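Local atomic coordinates of thymidylate synthase thyX (Helicobacter pylori, PDB entry 3N3Y), a protein that probably catalyses the FAD-dependent reductive methylation of dUMP to dTMP, with methylenetetrahydrofolate as carbon donor and NADPH as reductant. Residues V11-Y16 against L63-E68; R84-S89 against Y168-R173. All coordinates share one frame; numbering follows the deposited sequence.

Contact 1: V11-Y16 against L63-E68; sequences VICKHY and LYYNFE. With UMP (2'-deoxyuridine 5'-monophosphate), chain E.
An antiparallel strand pairing, Ile12-His15 with Asn66-Glu68, joins strand 10-16, outermost in this chain's sheet, to 64-73. Ile12 N gives to Glu68 O (2.9 Å) and Glu68 N to Ile12 O (2.7 Å). Asn66 O takes Lys14 N at 2.7 Å, nearly along the C=O axis, and a weak second bond from His15 N, while Asn66 N returns to His15 O. Two residues thus face one: a classic beta bulge. On the face carrying Cys13, Tyr65 and Phe67, Cys13 SG sits obliquely over the Phe67 ring, 4.8 Å from its centroid, and Val11 CG1 meets Phe67 CD1; helix 189-201 packs on Val11 and Phe67. His15 and Asn66 project side by side from the other face, Asn66 OD1 at the imidazole edge; Asn66 ND2 bonds Ser169 OG of its own chain and His62 O of the second subunit. UMP O2 lies 2.9 Å above the imidazole plane, toward the rim, and His15 NE2 bonds His15 NE2 of the second subunit. Tyr16 N gives to UMP O2 (3.0 Å) and UMP N3 to Tyr16 O (2.9 Å). With Tyr16 CG between its backbone N and carbonyl carbon (chi1 59°), uracil N3 lies 3.6 Å above the ring centre.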
ATOM      1  N   VAL A  11      -4.952 -24.945   6.954  1.00 39.83           N
ATOM      2  CA  VAL A  11      -5.280 -23.540   7.192  1.00 36.41           C
ATOM      3  C   VAL A  11      -6.308 -23.347   8.306  1.00 40.47           C
ATOM      4  O   VAL A  11      -7.418 -23.867   8.222  1.00 41.48           O
ATOM      5  CB  VAL A  11      -5.860 -22.880   5.944  1.00 34.57           C
ATOM      6  CG1 VAL A  11      -6.138 -21.417   6.224  1.00 34.51           C
ATOM      7  CG2 VAL A  11      -4.924 -23.022   4.782  1.00 34.03           C
ATOM      8  N   ILE A  12      -5.934 -22.581   9.330  1.00 38.50           N
ATOM      9  CA  ILE A  12      -6.833 -22.203  10.419  1.00 40.40           C
ATOM     10  C   ILE A  12      -7.121 -20.706  10.379  1.00 38.92           C
ATOM     11  O   ILE A  12      -6.197 -19.893  10.262  1.00 37.45           O
ATOM     12  CB  ILE A  12      -6.204 -22.467  11.815  1.00 39.61           C
ATOM     13  CG1 ILE A  12      -5.664 -23.891  11.935  1.00 42.50           C
ATOM     14  CG2 ILE A  12      -7.230 -22.197  12.913  1.00 44.44           C
ATOM     15  CD1 ILE A  12      -6.720 -24.945  11.813  1.00 45.52           C
ATOM     16  N   CYS A  13      -8.389 -20.332  10.486  1.00 36.90           N
ATOM     17  CA  CYS A  13      -8.721 -18.935  10.745  1.00 35.46           C
ATOM     18  C   CYS A  13      -8.784 -18.719  12.250  1.00 42.50           C
ATOM     19  O   CYS A  13      -9.683 -19.230  12.909  1.00 46.90           O
ATOM     20  CB  CYS A  13     -10.038 -18.539  10.095  1.00 36.35           C
ATOM     21  SG  CYS A  13     -10.446 -16.784  10.345  1.00 39.04           S
ATOM     22  N   LYS A  14      -7.818 -17.978  12.790  1.00 35.02           N
ATOM     23  CA  LYS A  14      -7.674 -17.832  14.229  1.00 34.63           C
ATOM     24  C   LYS A  14      -8.470 -16.642  14.787  1.00 39.69           C
ATOM     25  O   LYS A  14      -8.834 -16.614  15.960  1.00 37.90           O
ATOM     26  CB  LYS A  14      -6.192 -17.690  14.586  1.00 36.00           C
ATOM     27  CG  LYS A  14      -5.306 -18.660  13.844  1.00 43.01           C
ATOM     28  CD  LYS A  14      -3.947 -18.746  14.490  1.00 48.84           C
ATOM     29  CE  LYS A  14      -3.240 -17.398  14.467  1.00 45.18           C
ATOM     30  NZ  LYS A  14      -1.808 -17.552  14.875  1.00 49.61           N
ATOM     31  N   HIS A  15      -8.722 -15.646  13.955  1.00 37.53           N
ATOM     32  CA  HIS A  15      -9.545 -14.533  14.382  1.00 33.56           C
ATOM     33  C   HIS A  15     -10.116 -13.817  13.193  1.00 31.69           C
ATOM     34  O   HIS A  15      -9.484 -13.736  12.146  1.00 29.46           O
ATOM     35  CB  HIS A  15      -8.762 -13.550  15.255  1.00 36.47           C
ATOM     36  CG  HIS A  15      -9.644 -12.582  15.974  1.00 39.70           C
ATOM     37  ND1 HIS A  15     -10.267 -12.894  17.162  1.00 38.04           N
ATOM     38  CD2 HIS A  15     -10.056 -11.333  15.645  1.00 36.60           C
ATOM     39  CE1 HIS A  15     -11.002 -11.868  17.552  1.00 38.34           C
ATOM     40  NE2 HIS A  15     -10.895 -10.911  16.647  1.00 37.95           N
ATOM     41  N   TYR A  16     -11.332 -13.315  13.352  1.00 31.44           N
ATOM     42  CA  TYR A  16     -11.965 -12.541  12.295  1.00 33.30           C
ATOM     43  C   TYR A  16     -12.788 -11.408  12.874  1.00 36.41           C
ATOM     44  O   TYR A  16     -13.080 -11.372  14.071  1.00 36.23           O
ATOM     45  CB  TYR A  16     -12.831 -13.426  11.405  1.00 33.17           C
ATOM     46  CG  TYR A  16     -13.941 -14.135  12.149  1.00 40.05           C
ATOM     47  CD1 TYR A  16     -15.192 -13.551  12.300  1.00 40.74           C
ATOM     48  CD2 TYR A  16     -13.732 -15.395  12.707  1.00 41.05           C
ATOM     49  CE1 TYR A  16     -16.214 -14.210  12.985  1.00 43.36           C
ATOM     50  CE2 TYR A  16     -14.738 -16.061  13.388  1.00 40.94           C
ATOM     51  CZ  TYR A  16     -15.976 -15.469  13.525  1.00 47.24           C
ATOM     52  OH  TYR A  16     -16.969 -16.141  14.208  1.00 46.72           O
ATOM     53  N   LEU A  63     -13.214  -5.587   7.316  1.00 27.95           N
ATOM     54  CA  LEU A  63     -13.149  -6.999   7.722  1.00 30.92           C
ATOM     55  C   LEU A  63     -11.738  -7.553   7.553  1.00 27.79           C
ATOM     56  O   LEU A  63     -11.196  -7.551   6.450  1.00 29.79           O
ATOM     57  CB  LEU A  63     -14.149  -7.837   6.916  1.00 27.61           C
ATOM     58  CG  LEU A  63     -15.587  -7.299   6.942  1.00 32.74           C
ATOM     59  CD1 LEU A  63     -16.509  -8.113   6.052  1.00 33.75           C
ATOM     60  CD2 LEU A  63     -16.110  -7.266   8.373  1.00 31.90           C
ATOM     61  N   TYR A  64     -11.167  -8.030   8.653  1.00 27.20           N
ATOM     62  CA  TYR A  64      -9.801  -8.527   8.700  1.00 29.04           C
ATOM     63  C   TYR A  64      -9.749  -9.983   9.169  1.00 29.87           C
ATOM     64  O   TYR A  64     -10.439 -10.361  10.106  1.00 30.45           O
ATOM     65  CB  TYR A  64      -9.019  -7.703   9.706  1.00 28.89           C
ATOM     66  CG  TYR A  64      -7.533  -7.644   9.465  1.00 32.40           C
ATOM     67  CD1 TYR A  64      -7.029  -7.283   8.220  1.00 29.56           C
ATOM     68  CD2 TYR A  64      -6.629  -7.914  10.497  1.00 32.10           C
ATOM     69  CE1 TYR A  64      -5.668  -7.208   7.997  1.00 31.58           C
ATOM     70  CE2 TYR A  64      -5.255  -7.841  10.288  1.00 30.54           C
ATOM     71  CZ  TYR A  64      -4.781  -7.479   9.031  1.00 34.71           C
ATOM     72  OH  TYR A  64      -3.424  -7.383   8.800  1.00 34.27           O
ATOM     73  N   TYR A  65      -8.900 -10.788   8.547  1.00 28.73           N
ATOM     74  CA  TYR A  65      -8.790 -12.206   8.918  1.00 30.43           C
ATOM     75  C   TYR A  65      -7.367 -12.609   9.269  1.00 28.95           C
ATOM     76  O   TYR A  65      -6.450 -12.374   8.490  1.00 28.46           O
ATOM     77  CB  TYR A  65      -9.268 -13.070   7.771  1.00 27.32           C
ATOM     78  CG  TYR A  65     -10.666 -12.740   7.345  1.00 27.03           C
ATOM     79  CD1 TYR A  65     -11.768 -13.276   8.020  1.00 28.86           C
ATOM     80  CD2 TYR A  65     -10.895 -11.888   6.283  1.00 27.76           C
ATOM     81  CE1 TYR A  65     -13.059 -12.983   7.623  1.00 29.95           C
ATOM     82  CE2 TYR A  65     -12.182 -11.579   5.881  1.00 30.92           C
ATOM     83  CZ  TYR A  65     -13.258 -12.121   6.559  1.00 30.62           C
ATOM     84  OH  TYR A  65     -14.526 -11.804   6.151  1.00 37.55           O
ATOM     85  N   ASN A  66      -7.195 -13.201  10.444  1.00 28.74           N
ATOM     86  CA  ASN A  66      -5.923 -13.783  10.854  1.00 25.92           C
ATOM     87  C   ASN A  66      -5.883 -15.300  10.663  1.00 32.49           C
ATOM     88  O   ASN A  66      -6.556 -16.040  11.375  1.00 35.60           O
ATOM     89  CB  ASN A  66      -5.643 -13.464  12.316  1.00 26.88           C
ATOM     90  CG  ASN A  66      -5.884 -12.010  12.648  1.00 33.71           C
ATOM     91  OD1 ASN A  66      -6.953 -11.644  13.139  1.00 33.27           O
ATOM     92  ND2 ASN A  66      -4.891 -11.164  12.374  1.00 28.54           N
ATOM     93  N   PHE A  67      -5.063 -15.756   9.723  1.00 29.72           N
ATOM     94  CA  PHE A  67      -4.930 -17.175   9.429  1.00 29.06           C
ATOM     95  C   PHE A  67      -3.627 -17.770   9.911  1.00 35.26           C
ATOM     96  O   PHE A  67      -2.650 -17.069  10.175  1.00 31.89           O
ATOM     97  CB  PHE A  67      -4.978 -17.434   7.933  1.00 24.53           C
ATOM     98  CG  PHE A  67      -6.263 -17.036   7.279  1.00 28.61           C
ATOM     99  CD1 PHE A  67      -7.336 -17.912   7.242  1.00 25.97           C
ATOM    100  CD2 PHE A  67      -6.384 -15.801   6.652  1.00 25.60           C
ATOM    101  CE1 PHE A  67      -8.503 -17.564   6.612  1.00 25.33           C
ATOM    102  CE2 PHE A  67      -7.558 -15.443   6.019  1.00 26.61           C
ATOM    103  CZ  PHE A  67      -8.624 -16.327   6.001  1.00 28.95           C
ATOM    104  N   GLU A  68      -3.625 -19.094   9.993  1.00 35.85           N
ATOM    105  CA  GLU A  68      -2.400 -19.840  10.171  1.00 36.71           C
ATOM    106  C   GLU A  68      -2.311 -20.813   9.000  1.00 34.31           C
ATOM    107  O   GLU A  68      -3.289 -21.471   8.669  1.00 33.76           O
ATOM    108  CB  GLU A  68      -2.419 -20.573  11.508  1.00 38.76           C
ATOM    109  CG  GLU A  68      -1.061 -21.059  11.973  1.00 42.14           C
ATOM    110  CD  GLU A  68      -1.171 -22.239  12.949  1.00 61.56           C
ATOM    111  OE1 GLU A  68      -2.044 -22.197  13.853  1.00 62.89           O
ATOM    112  OE2 GLU A  68      -0.387 -23.211  12.807  1.00 61.03           O
TER
HETATM  113  N1  UMP E 305     -14.214 -15.375  16.920  1.00 50.04           N
HETATM  114  C2  UMP E 305     -13.635 -14.304  16.261  1.00 43.31           C
HETATM  115  N3  UMP E 305     -14.363 -13.153  16.038  1.00 45.37           N
HETATM  116  C4  UMP E 305     -15.665 -13.086  16.468  1.00 41.85           C
HETATM  117  C5  UMP E 305     -16.251 -14.157  17.129  1.00 41.79           C
HETATM  118  C6  UMP E 305     -15.509 -15.312  17.355  1.00 49.28           C
HETATM  119  O2  UMP E 305     -12.466 -14.377  15.882  1.00 38.47           O
HETATM  120  O4  UMP E 305     -16.299 -12.066  16.254  1.00 48.66           O
HETATM  121  C1' UMP E 305     -13.391 -16.576  17.131  1.00 46.30           C
HETATM  122  C2' UMP E 305     -13.040 -16.767  18.591  1.00 46.67           C
HETATM  123  C3' UMP E 305     -12.869 -18.273  18.660  1.00 59.68           C
HETATM  124  C4' UMP E 305     -13.650 -18.848  17.479  1.00 56.44           C
HETATM  125  O3' UMP E 305     -11.504 -18.578  18.528  1.00 60.64           O
HETATM  126  O4' UMP E 305     -14.026 -17.751  16.667  1.00 53.52           O
HETATM  127  C5' UMP E 305     -14.902 -19.573  17.955  1.00 53.28           C
HETATM  128  O5' UMP E 305     -15.708 -18.673  18.687  1.00 58.23           O
HETATM  129  P   UMP E 305     -17.236 -19.023  19.076  1.00 57.31           P
HETATM  130  OP1 UMP E 305     -17.917 -17.745  19.508  1.00 50.80           O
HETATM  131  OP2 UMP E 305     -17.195 -19.993  20.234  1.00 47.74           O
HETATM  132  OP3 UMP E 305     -17.929 -19.603  17.898  1.00 52.54           O

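Contact 2: R84-S89 against Y168-R173. With FAD (flavin-adenine dinucleotide), chain F.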
ATOM      1  N   ARG A  84       0.675  -8.004  -2.182  1.00 22.03           N
ATOM      2  CA  ARG A  84       1.314  -7.026  -1.327  1.00 27.55           C
ATOM      3  C   ARG A  84       0.388  -6.476  -0.242  1.00 27.90           C
ATOM      4  O   ARG A  84       0.844  -6.017   0.815  1.00 25.75           O
ATOM      5  CB  ARG A  84       1.889  -5.895  -2.186  1.00 27.77           C
ATOM      6  CG  ARG A  84       3.037  -6.366  -3.062  1.00 27.68           C
ATOM      7  CD  ARG A  84       3.298  -5.407  -4.173  1.00 24.23           C
ATOM      8  NE  ARG A  84       2.203  -5.401  -5.136  1.00 28.89           N
ATOM      9  CZ  ARG A  84       2.212  -4.674  -6.243  1.00 29.68           C
ATOM     10  NH1 ARG A  84       3.260  -3.907  -6.509  1.00 27.00           N
ATOM     11  NH2 ARG A  84       1.188  -4.720  -7.081  1.00 28.94           N
ATOM     12  N   ILE A  85      -0.911  -6.513  -0.499  1.00 25.03           N
ATOM     13  CA  ILE A  85      -1.841  -5.970   0.472  1.00 26.36           C
ATOM     14  C   ILE A  85      -2.264  -7.038   1.458  1.00 28.17           C
ATOM     15  O   ILE A  85      -3.400  -7.515   1.439  1.00 26.58           O
ATOM     16  CB  ILE A  85      -3.018  -5.286  -0.190  1.00 32.88           C
ATOM     17  CG1 ILE A  85      -2.490  -4.357  -1.289  1.00 29.64           C
ATOM     18  CG2 ILE A  85      -3.813  -4.499   0.863  1.00 29.09           C
ATOM     19  CD1 ILE A  85      -3.550  -3.463  -1.868  1.00 35.34           C
ATOM     20  N   ALA A  86      -1.304  -7.407   2.309  1.00 25.50           N
ATOM     21  CA  ALA A  86      -1.477  -8.437   3.314  1.00 28.33           C
ATOM     22  C   ALA A  86      -0.280  -8.391   4.259  1.00 27.56           C
ATOM     23  O   ALA A  86       0.708  -7.733   3.973  1.00 27.47           O
ATOM     24  CB  ALA A  86      -1.601  -9.810   2.657  1.00 21.96           C
ATOM     25  N   SER A  87      -0.387  -9.091   5.381  1.00 28.35           N
ATOM     26  CA  SER A  87       0.675  -9.169   6.372  1.00 28.11           C
ATOM     27  C   SER A  87       1.075 -10.630   6.559  1.00 29.00           C
ATOM     28  O   SER A  87       0.216 -11.492   6.710  1.00 29.83           O
ATOM     29  CB  SER A  87       0.199  -8.594   7.700  1.00 30.04           C
ATOM     30  OG  SER A  87      -0.260  -7.280   7.524  1.00 34.03           O
ATOM     31  N   LEU A  88       2.378 -10.899   6.533  1.00 28.00           N
ATOM     32  CA  LEU A  88       2.902 -12.256   6.672  1.00 27.10           C
ATOM     33  C   LEU A  88       3.958 -12.288   7.758  1.00 27.43           C
ATOM     34  O   LEU A  88       4.793 -11.385   7.827  1.00 28.32           O
ATOM     35  CB  LEU A  88       3.592 -12.702   5.391  1.00 22.19           C
ATOM     36  CG  LEU A  88       2.806 -12.730   4.106  1.00 28.75           C
ATOM     37  CD1 LEU A  88       2.677 -11.329   3.541  1.00 31.75           C
ATOM     38  CD2 LEU A  88       3.485 -13.659   3.126  1.00 26.03           C
ATOM     39  N   SER A  89       3.933 -13.332   8.584  1.00 23.85           N
ATOM     40  CA  SER A  89       5.081 -13.689   9.414  1.00 26.32           C
ATOM     41  C   SER A  89       5.430 -15.150   9.137  1.00 28.08           C
ATOM     42  O   SER A  89       4.644 -16.057   9.402  1.00 26.07           O
ATOM     43  CB  SER A  89       4.805 -13.467  10.904  1.00 31.46           C
ATOM     44  OG  SER A  89       4.389 -12.136  11.170  1.00 29.15           O
ATOM     45  N   TYR A 168      -0.706 -15.420   8.379  1.00 24.96           N
ATOM     46  CA  TYR A 168      -1.088 -14.602   7.249  1.00 26.39           C
ATOM     47  C   TYR A 168      -2.323 -13.796   7.637  1.00 27.57           C
ATOM     48  O   TYR A 168      -3.342 -14.369   8.000  1.00 28.33           O
ATOM     49  CB  TYR A 168      -1.408 -15.516   6.061  1.00 25.48           C
ATOM     50  CG  TYR A 168      -1.605 -14.819   4.738  1.00 23.82           C
ATOM     51  CD1 TYR A 168      -0.552 -14.144   4.123  1.00 28.20           C
ATOM     52  CD2 TYR A 168      -2.833 -14.862   4.079  1.00 25.59           C
ATOM     53  CE1 TYR A 168      -0.722 -13.513   2.908  1.00 27.61           C
ATOM     54  CE2 TYR A 168      -3.005 -14.246   2.850  1.00 26.36           C
ATOM     55  CZ  TYR A 168      -1.944 -13.565   2.278  1.00 26.38           C
ATOM     56  OH  TYR A 168      -2.095 -12.936   1.077  1.00 28.78           O
ATOM     57  N   SER A 169      -2.245 -12.472   7.561  1.00 25.76           N
ATOM     58  CA  SER A 169      -3.414 -11.640   7.850  1.00 26.13           C
ATOM     59  C   SER A 169      -3.784 -10.801   6.649  1.00 29.38           C
ATOM     60  O   SER A 169      -2.920 -10.237   5.976  1.00 30.69           O
ATOM     61  CB  SER A 169      -3.167 -10.739   9.059  1.00 29.79           C
ATOM     62  OG  SER A 169      -2.933 -11.533  10.205  1.00 32.06           O
ATOM     63  N   ILE A 170      -5.077 -10.703   6.390  1.00 28.37           N
ATOM     64  CA  ILE A 170      -5.544 -10.060   5.181  1.00 25.25           C
ATOM     65  C   ILE A 170      -6.975  -9.524   5.376  1.00 28.98           C
ATOM     66  O   ILE A 170      -7.791 -10.130   6.094  1.00 25.50           O
ATOM     67  CB  ILE A 170      -5.442 -11.058   3.991  1.00 28.50           C
ATOM     68  CG1 ILE A 170      -5.819 -10.404   2.653  1.00 24.11           C
ATOM     69  CG2 ILE A 170      -6.274 -12.320   4.252  1.00 21.30           C
ATOM     70  CD1 ILE A 170      -5.591 -11.321   1.476  1.00 20.76           C
ATOM     71  N   ASN A 171      -7.274  -8.382   4.760  1.00 26.70           N
ATOM     72  CA  ASN A 171      -8.632  -7.846   4.822  1.00 29.26           C
ATOM     73  C   ASN A 171      -9.530  -8.443   3.732  1.00 28.08           C
ATOM     74  O   ASN A 171      -9.035  -9.076   2.802  1.00 27.72           O
ATOM     75  CB  ASN A 171      -8.642  -6.308   4.844  1.00 25.69           C
ATOM     76  CG  ASN A 171      -8.365  -5.673   3.487  1.00 27.02           C
ATOM     77  OD1 ASN A 171      -8.849  -6.116   2.446  1.00 25.55           O
ATOM     78  ND2 ASN A 171      -7.609  -4.594   3.507  1.00 26.92           N
ATOM     79  N   ALA A 172     -10.844  -8.251   3.846  1.00 28.78           N
ATOM     80  CA  ALA A 172     -11.803  -8.953   2.967  1.00 26.04           C
ATOM     81  C   ALA A 172     -11.729  -8.537   1.512  1.00 27.38           C
ATOM     82  O   ALA A 172     -11.932  -9.352   0.629  1.00 33.93           O
ATOM     83  CB  ALA A 172     -13.218  -8.805   3.474  1.00 31.65           C
ATOM     84  N   ARG A 173     -11.432  -7.272   1.253  1.00 29.30           N
ATOM     85  CA  ARG A 173     -11.288  -6.810  -0.115  1.00 25.51           C
ATOM     86  C   ARG A 173     -10.053  -7.411  -0.794  1.00 28.85           C
ATOM     87  O   ARG A 173     -10.087  -7.793  -1.965  1.00 29.42           O
ATOM     88  CB  ARG A 173     -11.203  -5.296  -0.137  1.00 26.98           C
ATOM     89  CG  ARG A 173     -11.111  -4.692  -1.527  1.00 26.86           C
ATOM     90  CD  ARG A 173     -10.999  -3.171  -1.431  1.00 28.65           C
ATOM     91  NE  ARG A 173     -11.222  -2.538  -2.722  1.00 33.39           N
ATOM     92  CZ  ARG A 173     -10.860  -1.295  -3.028  1.00 34.55           C
ATOM     93  NH1 ARG A 173     -10.234  -0.541  -2.128  1.00 31.49           N
ATOM     94  NH2 ARG A 173     -11.115  -0.810  -4.241  1.00 31.59           N
TER
HETATM   95  PA  FAD F 304      -1.638  -7.069  -4.449  1.00 31.19           P
HETATM   96  O1A FAD F 304      -2.041  -7.591  -3.093  1.00 32.29           O
HETATM   97  O2A FAD F 304      -0.158  -6.900  -4.670  1.00 28.10           O
HETATM   98  O5B FAD F 304      -2.441  -5.717  -4.730  1.00 32.11           O
HETATM   99  C5B FAD F 304      -3.822  -5.620  -4.434  1.00 32.87           C
HETATM  100  C4B FAD F 304      -4.337  -4.495  -5.302  1.00 30.54           C
HETATM  101  O4B FAD F 304      -3.689  -3.295  -4.908  1.00 32.85           O
HETATM  102  C3B FAD F 304      -3.938  -4.718  -6.751  1.00 31.04           C
HETATM  103  O3B FAD F 304      -4.907  -5.463  -7.460  1.00 38.09           O
HETATM  104  C2B FAD F 304      -3.751  -3.319  -7.285  1.00 34.20           C
HETATM  105  O2B FAD F 304      -5.015  -2.814  -7.631  1.00 38.76           O
HETATM  106  C1B FAD F 304      -3.335  -2.545  -6.051  1.00 32.74           C
HETATM  107  N9A FAD F 304      -1.897  -2.272  -5.943  1.00 35.03           N
HETATM  108  C8A FAD F 304      -1.057  -2.801  -5.003  1.00 32.22           C
HETATM  109  N7A FAD F 304       0.166  -2.266  -5.207  1.00 37.16           N
HETATM  110  C5A FAD F 304       0.112  -1.407  -6.250  1.00 31.50           C
HETATM  111  C6A FAD F 304       1.078  -0.624  -6.867  1.00 37.12           C
HETATM  112  N6A FAD F 304       2.299  -0.480  -6.327  1.00 36.73           N
HETATM  113  N1A FAD F 304       0.700   0.156  -7.936  1.00 32.15           N
HETATM  114  C2A FAD F 304      -0.604   0.155  -8.385  1.00 33.82           C
HETATM  115  N3A FAD F 304      -1.550  -0.625  -7.771  1.00 33.44           N
HETATM  116  C4A FAD F 304      -1.186  -1.397  -6.723  1.00 32.94           C
HETATM  117  N1  FAD F 304       4.493 -11.955 -11.502  1.00 30.46           N
HETATM  118  C2  FAD F 304       5.683 -11.869 -12.211  1.00 32.64           C
HETATM  119  O2  FAD F 304       6.565 -11.077 -11.884  1.00 29.98           O
HETATM  120  N3  FAD F 304       5.907 -12.683 -13.296  1.00 34.95           N
HETATM  121  C4  FAD F 304       4.935 -13.584 -13.681  1.00 38.92           C
HETATM  122  O4  FAD F 304       5.147 -14.309 -14.653  1.00 40.73           O
HETATM  123  C4X FAD F 304       3.734 -13.671 -12.970  1.00 35.45           C
HETATM  124  N5  FAD F 304       2.770 -14.565 -13.358  1.00 37.91           N
HETATM  125  C5X FAD F 304       1.589 -14.675 -12.660  1.00 42.21           C
HETATM  126  C6  FAD F 304       0.642 -15.610 -13.080  1.00 38.44           C
HETATM  127  C7  FAD F 304      -0.558 -15.731 -12.395  1.00 40.37           C
HETATM  128  C7M FAD F 304      -1.580 -16.737 -12.856  1.00 38.41           C
HETATM  129  C8  FAD F 304      -0.806 -14.926 -11.284  1.00 35.13           C
HETATM  130  C8M FAD F 304      -2.111 -15.072 -10.552  1.00 34.16           C
HETATM  131  C9  FAD F 304       0.141 -13.986 -10.866  1.00 35.96           C
HETATM  132  C9A FAD F 304       1.355 -13.858 -11.549  1.00 36.56           C
HETATM  133  N10 FAD F 304       2.326 -12.941 -11.156  1.00 37.16           N
HETATM  134  C10 FAD F 304       3.513 -12.855 -11.868  1.00 34.57           C
HETATM  135  C1' FAD F 304       2.124 -12.045  -9.958  1.00 32.69           C
HETATM  136  C2' FAD F 304       1.341 -10.775 -10.295  1.00 34.87           C
HETATM  137  O2' FAD F 304       2.095  -9.954 -11.153  1.00 33.12           O
HETATM  138  C3' FAD F 304       0.959  -9.986  -9.032  1.00 35.34           C
HETATM  139  O3' FAD F 304       2.083  -9.415  -8.395  1.00 32.75           O
HETATM  140  C4' FAD F 304       0.236 -10.853  -8.000  1.00 37.61           C
HETATM  141  O4' FAD F 304      -0.744 -11.630  -8.658  1.00 42.39           O
HETATM  142  C5' FAD F 304      -0.435  -9.980  -6.944  1.00 34.60           C
HETATM  143  O5' FAD F 304      -1.467  -9.271  -7.606  1.00 36.21           O
HETATM  144  P   FAD F 304      -2.028  -7.832  -7.125  1.00 32.39           P
HETATM  145  O1P FAD F 304      -3.360  -7.567  -7.785  1.00 36.92           O
HETATM  146  O2P FAD F 304      -1.030  -6.745  -7.408  1.00 33.72           O
HETATM  147  O3P FAD F 304      -2.283  -8.046  -5.553  1.00 32.51           O
HETATM  148  O   HOH W   1      -5.114  -6.892   3.590  1.00 27.42           O
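Tyr168, Ala86 and Ser87 carry this buried contact between strands 87-90 and 163-171. Tyr168 CG is anti to its backbone N (chi1 -170°), and the phenol runs beside Leu88, whose CG meets the ring edge in plane at CD1 (3.6 Å). The Ala86 methyl lies near the outer end of the same ring, CB 3.5 Å from Tyr168 OH, and also touches Ile170 CB. Ser87 and Ser169 form an antiparallel hydrogen-bonded pair: Ser87 N to Ser169 O and Ser169 N to Ser87 O are both 2.8 Å and nearly straight. Their hydroxyls turn to the second subunit, Ser87 OG to Glu61 and Ser169 OG to His62. Before Ala86 the direct pairing gives way to a water that donates to Ile85 O and accepts from Asn171 N. Ile85 centres an inverse gamma turn that presents two backbone N-H groups to the FAD pyrophosphate: Arg84 N bonds O2A, and Ile85 N bonds O1A at 3.0 Å. Arg84 NE also holds O2A (2.8 Å) at the guanidinium edge, NH2 reaches O2P, and adenine N7A lies 3.2 Å above the guanidinium centre. Asn171, the N-cap of helix 172-182, and Arg173 bind a different FAD molecule, so the turn leading into strand 87-90 and the start of helix 172-182 contribute to different FAD sites, each of which ThyX builds from three monomers.

Overall arrangement
Both contacts belong to one antiparallel sheet, in the order 10-16, 64-73, 163-171, 87-90. Contact 1 forms one outer pair and contact 2 the other; the inner strands join them through probable backbone bonds, Tyr65 N to Ile170 O and, at the helix start, Leu63 O to Ala172 N. Contact 1 is partly buried, with Ile12 exposed, whereas every touching residue but Ile85 is buried in contact 2. A bulge shifts the register of the first pairing by one residue; the second is regular but short, continued by water. Their ligand chemistry differs likewise: uracil is met by backbone pairing and an aromatic face, pyrophosphate by N-H groups and a guanidinium. The second subunit touches both.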